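Local coordinates for protein amidohydrolase (Brucella melitensis biovar Abortus, PDB 4F0L) that probably acts as a metal-dependent deaminase of the amidohydrolase family, and holds an iron(III) ion in the crystal, at residues 302-306 / 307-311; 343-346 / 347-350. One frame throughout, in Å; residues are numbered along the deposited sequence.

Both contacts are local and mostly buried, yet they belong to different elements. Contact 1 is the end of helix 301-306 and the turn after it, beside the iron site; contact 2 is two successive turns of helix 336-351, farther from the chain's centre and ending at the exposed Tyr350. Contact 1 rests on backbone bonds that finish a helix, contact 2 on regular helical bonds plus a salt bridge. Within one chain they meet where Thr311 CG2 packs 3.8 Å from Ser346 OG. Across the dimer they pair again: Asn306 of contact 1 bonds to Tyr345 and Arg348 of the second subunit, so each contact also faces the other's copy.

Contact 1. Residues 302-306 / 307-311; sequences VTEAN and LGDGT
Leu307, Gly308 and Asp309 are tied back by their backbone N-H groups to the last turn of helix 301-306. Leu307 N donates to Thr303 O at 2.8 Å, continuing the helical pattern. Beyond it, Asp309 N bonds to Glu304 O at 2.8 Å and Gly308 N to Ala305 O at 3.0 Å, the two bonds of a Schellman motif. Gly308 has a phi of 59°, a conformation easiest for a residue without CB, and Gly310 adopts angles at which a side chain would collide with the carbonyl oxygen of the residue before.

Apolar contact is made by Thr303 and Leu307, which run alongside each other in the same direction. With OG1 beside the backbone N (chi1 -64°), Thr303 leaves CG2 to meet Leu307 CD1 at 3.5 Å, while its hydroxyl bonds to Ser330.

The acidic side chains are set nearly perpendicular, their carboxylate planes 47° apart, and Asp309 OD2 lies against the methylene Glu304 CG at 3.4 Å. Glu304 OE2, held by His278 ND1 and Cys300 N, stays 5.3 Å from Asp309 OD2, which also has Glu244 close by. Through OE1 at 2.9 Å, Glu304 receives a water that also donates to Gly310 O, bridging helix and loop.

Thr303 packs on the iron ligand Asp329 and lies about 6 Å, side chain to metal, from the iron. While the main chain finishes the helix, the polar side chains of its last turn bond outward: Thr303 and Glu304 to their own chain, Asn306 to Tyr345 of the second subunit.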
loop_
_atom_site.group_PDB
_atom_site.type_symbol
_atom_site.label_atom_id
_atom_site.label_comp_id
_atom_site.label_asym_id
_atom_site.label_seq_id
_atom_site.Cartn_x
_atom_site.Cartn_y
_atom_site.Cartn_z
ATOM N N VAL B 302 -7.017 -3.403 4.268
ATOM C CA VAL B 302 -7.014 -3.236 2.815
ATOM C C VAL B 302 -8.379 -3.426 2.208
ATOM O O VAL B 302 -8.800 -2.600 1.407
ATOM C CB VAL B 302 -5.976 -4.135 2.147
ATOM C CG1 VAL B 302 -6.155 -4.217 0.618
ATOM C CG2 VAL B 302 -4.610 -3.573 2.556
ATOM N N THR B 303 -9.092 -4.471 2.602
ATOM C CA THR B 303 -10.448 -4.682 2.093
ATOM C C THR B 303 -11.384 -3.568 2.529
ATOM O O THR B 303 -12.180 -3.075 1.740
ATOM C CB THR B 303 -11.021 -6.066 2.487
ATOM O OG1 THR B 303 -10.227 -7.089 1.875
ATOM C CG2 THR B 303 -12.499 -6.246 1.986
ATOM N N GLU B 304 -11.268 -3.123 3.775
ATOM C CA GLU B 304 -12.121 -2.053 4.286
ATOM C C GLU B 304 -11.898 -0.756 3.480
ATOM O O GLU B 304 -12.838 0.000 3.202
ATOM C CB GLU B 304 -11.862 -1.836 5.799
ATOM C CG GLU B 304 -12.524 -2.904 6.686
ATOM C CD GLU B 304 -11.817 -3.159 8.007
ATOM O OE1 GLU B 304 -11.102 -2.270 8.498
ATOM O OE2 GLU B 304 -11.979 -4.260 8.573
ATOM N N ALA B 305 -10.639 -0.478 3.138
ATOM C CA ALA B 305 -10.335 0.680 2.264
ATOM C C ALA B 305 -10.918 0.475 0.860
ATOM O O ALA B 305 -11.512 1.390 0.294
ATOM C CB ALA B 305 -8.831 0.877 2.145
ATOM N N ASN B 306 -10.684 -0.715 0.276
ATOM C CA ASN B 306 -11.145 -1.014 -1.068
ATOM C C ASN B 306 -12.682 -0.914 -1.135
ATOM O O ASN B 306 -13.256 -0.559 -2.173
ATOM C CB ASN B 306 -10.637 -2.400 -1.490
ATOM C CG ASN B 306 -11.137 -2.815 -2.846
ATOM O OD1 ASN B 306 -12.270 -3.324 -2.972
ATOM N ND2 ASN B 306 -10.327 -2.577 -3.875
ATOM N N LEU B 307 -13.349 -1.227 -0.031
ATOM C CA LEU B 307 -14.815 -1.155 0.026
ATOM C C LEU B 307 -15.344 0.205 0.553
ATOM O O LEU B 307 -16.547 0.409 0.598
ATOM C CB LEU B 307 -15.375 -2.312 0.886
ATOM C CG LEU B 307 -15.115 -3.722 0.389
ATOM C CD1 LEU B 307 -15.628 -4.797 1.370
ATOM C CD2 LEU B 307 -15.808 -3.877 -0.965
ATOM N N GLY B 308 -14.463 1.129 0.944
ATOM C CA GLY B 308 -14.898 2.385 1.595
ATOM C C GLY B 308 -15.693 2.213 2.901
ATOM O O GLY B 308 -16.606 3.009 3.183
ATOM N N ASP B 309 -15.361 1.192 3.694
ATOM C CA ASP B 309 -16.152 0.863 4.885
ATOM C C ASP B 309 -16.057 1.954 5.949
ATOM O O ASP B 309 -17.064 2.394 6.462
ATOM C CB ASP B 309 -15.723 -0.446 5.531
ATOM C CG ASP B 309 -16.097 -1.676 4.726
ATOM O OD1 ASP B 309 -17.131 -1.669 4.039
ATOM O OD2 ASP B 309 -15.345 -2.680 4.820
ATOM N N GLY B 310 -14.828 2.361 6.281
ATOM C CA GLY B 310 -14.603 3.303 7.356
ATOM C C GLY B 310 -13.326 2.987 8.081
ATOM O O GLY B 310 -12.571 2.084 7.699
ATOM N N THR B 311 -13.118 3.700 9.183
ATOM C CA THR B 311 -11.859 3.649 9.930
ATOM C C THR B 311 -12.118 3.116 11.347
ATOM O O THR B 311 -13.006 3.618 12.059
ATOM C CB THR B 311 -11.259 5.051 10.001
ATOM O OG1 THR B 311 -11.095 5.541 8.679
ATOM C CG2 THR B 311 -9.908 5.019 10.711
HETATM O O HOH W 1 -10.604 0.521 8.133
#

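Contact 2. Residues 343-346 / 347-350; sequences LEYS and QRLY
Glu344 and Arg348, one helical turn apart, form a salt bridge in which Arg348 NE donates to Glu344 OE2 at 2.7 Å, nearly straight at 164°. OE2 lies in the guanidinium plane and uses its anti lone pair; Arg348 NH2 adds a weak bond to it at 3.1 Å. Val356 N also donates to OE2 and Leu357 N to OE1, so both buried oxygens are satisfied. In the second subunit, Arg348 NH1 bonds to Asn306 O and NH2 forms a salt bridge with Glu78.

Tyr345 CE1 sits over one guanidinium face, 3.8 Å from Arg348 NH1, with the planes inclined at 54°; its hydroxyl bonds to Asn306 of the second subunit.

Leu343 O takes two donors from the same face of its plane, Gln347 N at 3.3 Å and Ser346 OG at 2.6 Å. Serine suits this place: chi1 67° sets OG between the backbone N and carbonyl carbon, turned back toward Leu343 O. Arg348, Leu349 and Tyr350 N bond to the carbonyls of Glu344, Tyr345 and Ser346; Gln347 N adds a weak bond to Glu344 O at 2.9 Å.

This i to i+4 salt bridge is a classic of alpha-helices, here in a TIM-barrel-type amidohydrolase.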
loop_
_atom_site.group_PDB
_atom_site.type_symbol
_atom_site.label_atom_id
_atom_site.label_comp_id
_atom_site.label_asym_id
_atom_site.label_seq_id
_atom_site.Cartn_x
_atom_site.Cartn_y
_atom_site.Cartn_z
ATOM N N LEU B 343 -3.712 0.039 8.166
ATOM C CA LEU B 343 -4.267 0.280 9.486
ATOM C C LEU B 343 -3.701 1.577 10.104
ATOM O O LEU B 343 -4.466 2.493 10.450
ATOM C CB LEU B 343 -4.017 -0.914 10.395
ATOM C CG LEU B 343 -4.461 -0.798 11.845
ATOM C CD1 LEU B 343 -5.951 -0.470 11.968
ATOM C CD2 LEU B 343 -4.055 -2.083 12.594
ATOM N N GLU B 344 -2.379 1.686 10.181
ATOM C CA GLU B 344 -1.761 2.855 10.759
ATOM C C GLU B 344 -2.127 4.110 9.994
ATOM O O GLU B 344 -2.479 5.126 10.611
ATOM C CB GLU B 344 -0.236 2.662 10.827
ATOM C CG GLU B 344 0.611 3.877 11.255
ATOM C CD GLU B 344 0.360 4.388 12.661
ATOM O OE1 GLU B 344 -0.278 3.692 13.515
ATOM O OE2 GLU B 344 0.806 5.527 12.926
ATOM N N TYR B 345 -2.023 4.059 8.665
ATOM C CA TYR B 345 -2.206 5.256 7.879
ATOM C C TYR B 345 -3.654 5.724 7.953
ATOM O O TYR B 345 -3.905 6.925 7.902
ATOM C CB TYR B 345 -1.753 5.099 6.414
ATOM C CG TYR B 345 -0.232 5.070 6.180
ATOM C CD1 TYR B 345 0.682 5.278 7.213
ATOM C CD2 TYR B 345 0.268 4.899 4.912
ATOM C CE1 TYR B 345 2.059 5.278 6.984
ATOM C CE2 TYR B 345 1.641 4.881 4.672
ATOM C CZ TYR B 345 2.533 5.113 5.704
ATOM O OH TYR B 345 3.884 5.113 5.435
ATOM N N SER B 346 -4.610 4.802 8.090
ATOM C CA SER B 346 -6.000 5.197 8.230
ATOM C C SER B 346 -6.085 6.036 9.505
ATOM O O SER B 346 -6.830 7.033 9.554
ATOM C CB SER B 346 -6.955 3.995 8.261
ATOM O OG SER B 346 -6.800 3.183 9.417
ATOM N N GLN B 347 -5.313 5.652 10.516
ATOM C CA GLN B 347 -5.338 6.381 11.774
ATOM C C GLN B 347 -4.665 7.745 11.637
ATOM O O GLN B 347 -5.194 8.746 12.158
ATOM C CB GLN B 347 -4.742 5.561 12.926
ATOM C CG GLN B 347 -5.395 4.179 13.110
ATOM C CD GLN B 347 -6.893 4.250 13.299
ATOM O OE1 GLN B 347 -7.660 3.527 12.637
ATOM N NE2 GLN B 347 -7.322 5.105 14.189
ATOM N N ARG B 348 -3.538 7.796 10.920
ATOM C CA ARG B 348 -2.807 9.053 10.752
ATOM C C ARG B 348 -3.662 10.122 10.061
ATOM O O ARG B 348 -3.640 11.300 10.454
ATOM C CB ARG B 348 -1.498 8.848 9.971
ATOM C CG ARG B 348 -0.499 7.995 10.718
ATOM C CD ARG B 348 0.929 8.058 10.209
ATOM N NE ARG B 348 1.714 7.081 10.958
ATOM C CZ ARG B 348 2.974 6.737 10.702
ATOM N NH1 ARG B 348 3.659 7.333 9.727
ATOM N NH2 ARG B 348 3.567 5.809 11.463
ATOM N N LEU B 349 -4.403 9.715 9.032
ATOM C CA LEU B 349 -5.261 10.640 8.308
ATOM C C LEU B 349 -6.457 11.072 9.152
ATOM O O LEU B 349 -6.795 12.230 9.166
ATOM C CB LEU B 349 -5.696 10.038 6.964
ATOM C CG LEU B 349 -4.566 9.900 5.913
ATOM C CD1 LEU B 349 -4.944 8.974 4.746
ATOM C CD2 LEU B 349 -4.149 11.275 5.390
ATOM N N TYR B 350 -7.060 10.144 9.883
ATOM C CA TYR B 350 -8.237 10.451 10.691
ATOM C C TYR B 350 -7.889 11.336 11.897
ATOM O O TYR B 350 -8.664 12.197 12.269
ATOM C CB TYR B 350 -8.915 9.158 11.184
ATOM C CG TYR B 350 -10.306 9.362 11.736
ATOM C CD1 TYR B 350 -10.507 9.751 13.064
ATOM C CD2 TYR B 350 -11.426 9.179 10.924
ATOM C CE1 TYR B 350 -11.776 9.963 13.561
ATOM C CE2 TYR B 350 -12.704 9.376 11.419
ATOM C CZ TYR B 350 -12.868 9.771 12.735
ATOM O OH TYR B 350 -14.134 9.967 13.222
#